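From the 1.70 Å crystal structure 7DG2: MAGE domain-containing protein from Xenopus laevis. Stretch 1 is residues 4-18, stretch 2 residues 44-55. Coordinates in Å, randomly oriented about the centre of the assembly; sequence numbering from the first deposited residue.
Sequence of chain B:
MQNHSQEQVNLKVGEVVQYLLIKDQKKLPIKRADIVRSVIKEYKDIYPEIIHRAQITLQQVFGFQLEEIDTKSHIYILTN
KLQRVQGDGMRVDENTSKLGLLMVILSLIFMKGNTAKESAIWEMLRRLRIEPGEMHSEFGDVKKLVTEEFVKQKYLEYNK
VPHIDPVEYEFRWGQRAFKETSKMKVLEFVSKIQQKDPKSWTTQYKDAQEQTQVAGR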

# COMPACT_ATOMS: atom_id res chain seq x y z
N HIS B 4 14.91 15.46 30.24
CA HIS B 4 13.96 15.10 29.19
C HIS B 4 12.52 15.09 29.69
O HIS B 4 12.15 14.21 30.47
CB HIS B 4 14.31 13.73 28.60
CG HIS B 4 15.58 13.70 27.81
ND1 HIS B 4 16.07 14.80 27.14
CD2 HIS B 4 16.47 12.71 27.59
CE1 HIS B 4 17.20 14.49 26.54
NE2 HIS B 4 17.47 13.22 26.80
N SER B 5 11.71 16.04 29.24
CA SER B 5 10.30 16.05 29.61
C SER B 5 9.57 14.89 28.95
O SER B 5 9.91 14.46 27.84
CB SER B 5 9.65 17.37 29.20
OG SER B 5 9.63 17.53 27.79
N GLN B 6 8.56 14.37 29.65
CA GLN B 6 7.79 13.26 29.10
C GLN B 6 7.02 13.67 27.84
O GLN B 6 6.75 12.83 26.98
CB GLN B 6 6.85 12.69 30.15
CG GLN B 6 7.58 12.04 31.32
CD GLN B 6 6.67 11.27 32.25
OE1 GLN B 6 5.54 10.93 31.89
NE2 GLN B 6 7.15 10.99 33.45
N GLU B 7 6.69 14.96 27.71
CA GLU B 7 6.03 15.43 26.49
C GLU B 7 6.96 15.32 25.29
O GLU B 7 6.57 14.81 24.23
CB GLU B 7 5.54 16.86 26.66
CG GLU B 7 4.93 17.42 25.37
CD GLU B 7 4.69 18.91 25.42
OE1 GLU B 7 5.11 19.56 26.41
OE2 GLU B 7 4.07 19.45 24.47
N GLN B 8 8.20 15.80 25.42
CA GLN B 8 9.13 15.72 24.30
C GLN B 8 9.49 14.28 23.98
O GLN B 8 9.68 13.95 22.80
CB GLN B 8 10.39 16.55 24.58
CG GLN B 8 10.17 18.07 24.59
CD GLN B 8 9.55 18.61 23.29
OE1 GLN B 8 10.10 18.47 22.20
NE2 GLN B 8 8.39 19.25 23.42
N VAL B 9 9.58 13.41 24.99
CA VAL B 9 9.86 11.99 24.73
C VAL B 9 8.68 11.33 24.03
O VAL B 9 8.86 10.52 23.11
CB VAL B 9 10.22 11.28 26.05
CG1 VAL B 9 10.34 9.78 25.82
CG2 VAL B 9 11.52 11.85 26.59
N ASN B 10 7.44 11.64 24.46
CA ASN B 10 6.26 11.13 23.75
C ASN B 10 6.30 11.53 22.29
O ASN B 10 5.98 10.72 21.40
CB ASN B 10 4.98 11.67 24.40
CG ASN B 10 4.65 10.98 25.68
OD1 ASN B 10 4.93 9.79 25.86
ND2 ASN B 10 4.03 11.71 26.61
N LEU B 11 6.64 12.79 22.01
CA LEU B 11 6.69 13.26 20.63
C LEU B 11 7.71 12.47 19.82
O LEU B 11 7.45 12.11 18.67
CB LEU B 11 7.01 14.75 20.60
CG LEU B 11 5.93 15.68 21.17
CD1 LEU B 11 6.41 17.12 21.14
CD2 LEU B 11 4.63 15.55 20.40
N LYS B 12 8.87 12.18 20.42
CA LYS B 12 9.89 11.41 19.70
C LYS B 12 9.40 10.01 19.41
O LYS B 12 9.73 9.45 18.35
CB LYS B 12 11.19 11.31 20.51
CG LYS B 12 11.80 12.60 20.90
CD LYS B 12 12.03 13.46 19.70
CE LYS B 12 13.10 12.91 18.83
NZ LYS B 12 13.43 13.93 17.82
N VAL B 13 8.68 9.39 20.35
CA VAL B 13 8.16 8.04 20.11
C VAL B 13 7.26 8.04 18.89
O VAL B 13 7.37 7.16 18.02
CB VAL B 13 7.43 7.51 21.36
CG1 VAL B 13 6.69 6.22 21.03
CG2 VAL B 13 8.44 7.26 22.49
N GLY B 14 6.34 9.00 18.82
CA GLY B 14 5.46 9.08 17.65
C GLY B 14 6.23 9.27 16.36
O GLY B 14 5.89 8.68 15.33
N GLU B 15 7.29 10.09 16.39
CA GLU B 15 8.10 10.29 15.19
C GLU B 15 8.79 9.00 14.77
O GLU B 15 8.92 8.72 13.57
CB GLU B 15 9.11 11.41 15.44
CG GLU B 15 8.43 12.75 15.61
CD GLU B 15 9.32 13.84 16.21
OE1 GLU B 15 10.48 13.57 16.56
OE2 GLU B 15 8.82 14.98 16.36
N VAL B 16 9.28 8.22 15.73
CA VAL B 16 9.92 6.96 15.38
C VAL B 16 8.92 6.00 14.74
O VAL B 16 9.25 5.29 13.78
CB VAL B 16 10.59 6.33 16.62
CG1 VAL B 16 11.02 4.92 16.30
CG2 VAL B 16 11.79 7.19 17.05
N VAL B 17 7.69 5.94 15.28
CA VAL B 17 6.66 5.10 14.67
C VAL B 17 6.41 5.54 13.24
O VAL B 17 6.35 4.72 12.31
CB VAL B 17 5.37 5.12 15.50
CG1 VAL B 17 4.24 4.37 14.78
CG2 VAL B 17 5.63 4.52 16.88
N GLN B 18 6.26 6.85 13.03
CA GLN B 18 6.05 7.35 11.67
C GLN B 18 7.19 6.95 10.75
O GLN B 18 6.97 6.54 9.61
CB GLN B 18 5.91 8.87 11.66
CG GLN B 18 4.68 9.42 12.31
CD GLN B 18 4.64 10.93 12.17
OE1 GLN B 18 5.03 11.65 13.10
NE2 GLN B 18 4.20 11.41 11.00
N LYS B 44 19.35 10.54 22.14
CA LYS B 44 19.97 9.24 21.95
C LYS B 44 20.41 8.58 23.25
O LYS B 44 20.58 7.36 23.28
CB LYS B 44 21.17 9.35 21.00
CG LYS B 44 22.23 10.30 21.47
CD LYS B 44 23.45 10.18 20.58
CE LYS B 44 24.00 8.77 20.63
NZ LYS B 44 24.40 8.40 22.02
N ASP B 45 20.58 9.35 24.34
CA ASP B 45 20.92 8.74 25.63
C ASP B 45 19.82 7.81 26.12
O ASP B 45 20.09 6.91 26.92
CB ASP B 45 21.19 9.82 26.69
CG ASP B 45 20.01 10.74 26.92
OD1 ASP B 45 19.31 11.09 25.94
OD2 ASP B 45 19.76 11.14 28.08
N ILE B 46 18.58 8.00 25.66
CA ILE B 46 17.49 7.11 26.03
C ILE B 46 16.90 6.45 24.79
O ILE B 46 15.69 6.16 24.74
CB ILE B 46 16.41 7.87 26.81
CG1 ILE B 46 15.85 9.04 26.01
CG2 ILE B 46 16.96 8.35 28.16
CD1 ILE B 46 14.49 9.55 26.56
N TYR B 47 17.72 6.17 23.78
CA TYR B 47 17.17 5.55 22.58
C TYR B 47 16.59 4.16 22.84
O TYR B 47 15.58 3.82 22.20
CB TYR B 47 18.21 5.52 21.44
CG TYR B 47 19.02 4.25 21.29
CD1 TYR B 47 18.45 3.08 20.81
CD2 TYR B 47 20.38 4.23 21.61
CE1 TYR B 47 19.17 1.93 20.68
CE2 TYR B 47 21.12 3.07 21.47
CZ TYR B 47 20.51 1.92 21.01
OH TYR B 47 21.22 0.76 20.87
N PRO B 48 17.13 3.32 23.73
CA PRO B 48 16.47 2.02 23.96
C PRO B 48 15.03 2.17 24.45
O PRO B 48 14.14 1.44 23.98
CB PRO B 48 17.37 1.34 25.00
CG PRO B 48 18.77 1.97 24.73
CD PRO B 48 18.41 3.41 24.49
N GLU B 49 14.76 3.12 25.36
CA GLU B 49 13.39 3.36 25.81
C GLU B 49 12.52 3.85 24.66
O GLU B 49 11.36 3.46 24.54
CB GLU B 49 13.35 4.37 26.95
CG GLU B 49 11.98 4.58 27.50
CD GLU B 49 11.86 5.76 28.45
OE1 GLU B 49 10.70 6.12 28.78
OE2 GLU B 49 12.90 6.33 28.85
N ILE B 50 13.06 4.73 23.82
CA ILE B 50 12.23 5.33 22.78
C ILE B 50 11.85 4.29 21.73
O ILE B 50 10.70 4.21 21.30
CB ILE B 50 12.94 6.55 22.17
CG1 ILE B 50 12.92 7.70 23.19
CG2 ILE B 50 12.26 6.97 20.86
CD1 ILE B 50 13.77 8.91 22.79
N ILE B 51 12.83 3.49 21.28
CA ILE B 51 12.51 2.43 20.32
C ILE B 51 11.61 1.38 20.96
O ILE B 51 10.71 0.84 20.30
CB ILE B 51 13.81 1.82 19.74
CG1 ILE B 51 14.59 2.90 18.97
CG2 ILE B 51 13.49 0.64 18.81
CD1 ILE B 51 15.83 2.39 18.26
N HIS B 52 11.78 1.12 22.26
CA HIS B 52 10.87 0.20 22.94
C HIS B 52 9.43 0.71 22.90
O HIS B 52 8.51 -0.03 22.56
CB HIS B 52 11.33 0.00 24.39
CG HIS B 52 10.37 -0.81 25.20
ND1 HIS B 52 10.16 -2.16 24.98
CD2 HIS B 52 9.52 -0.46 26.20
CE1 HIS B 52 9.24 -2.61 25.83
NE2 HIS B 52 8.83 -1.59 26.57
N ARG B 53 9.22 1.98 23.24
CA ARG B 53 7.86 2.51 23.23
C ARG B 53 7.28 2.51 21.82
O ARG B 53 6.08 2.28 21.64
CB ARG B 53 7.83 3.90 23.84
CG ARG B 53 8.21 3.92 25.33
CD ARG B 53 8.13 5.33 25.91
NE ARG B 53 6.80 5.90 25.68
CZ ARG B 53 6.46 7.16 25.95
NH1 ARG B 53 7.35 8.00 26.47
NH2 ARG B 53 5.23 7.58 25.70
N ALA B 54 8.11 2.78 20.80
CA ALA B 54 7.63 2.72 19.42
C ALA B 54 7.27 1.29 19.04
O ALA B 54 6.26 1.05 18.36
CB ALA B 54 8.69 3.28 18.46
N GLN B 55 8.09 0.32 19.45
CA GLN B 55 7.79 -1.07 19.19
C GLN B 55 6.46 -1.47 19.82
O GLN B 55 5.65 -2.16 19.19
CB GLN B 55 8.93 -1.95 19.72
CG GLN B 55 8.71 -3.44 19.50
CD GLN B 55 9.90 -4.28 19.94
OE1 GLN B 55 10.83 -3.77 20.56
NE2 GLN B 55 9.86 -5.58 19.63

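Two helices, 6-18 and 47-55, cross at 59° with their axes 8.5 Å apart at closest approach, and R53, I50 and V13 cover the most surface of any residues here. I50 is the knob. Its side chain sits among V9, K12, V13 and V16, a hole built from residues spaced three and four apart on the facing helix; I50 CG2 lies 3.8 Å from V16 CG2 and 4.2 Å from V13 CG2.

V13 works at the tightest point, where V13 CA is 5.4 Å from A54 CA. V13 CG1 comes within 3.7 Å of A54 N, and A54 CB packs 3.6 Å from V16 CG1 and 3.7 Å from V17 CG2.

R53 covers the most surface. R53 CB lies 3.7 Å from V13 CG2, which also sits over one face of the guanidinium, and R53 NH1 is 3.5 Å from V9 CG1. The modelled 2.2 Å between R53 NH2 and N10 OD1 is a clash and supports no inference about bonding.

I46 CD1 extends the apolar packing, 3.8 Å from V9 CG2, and H4 NE2 donates a hydrogen bond to D45 OD1 at 2.9 Å, the acceptor lying near the ring plane.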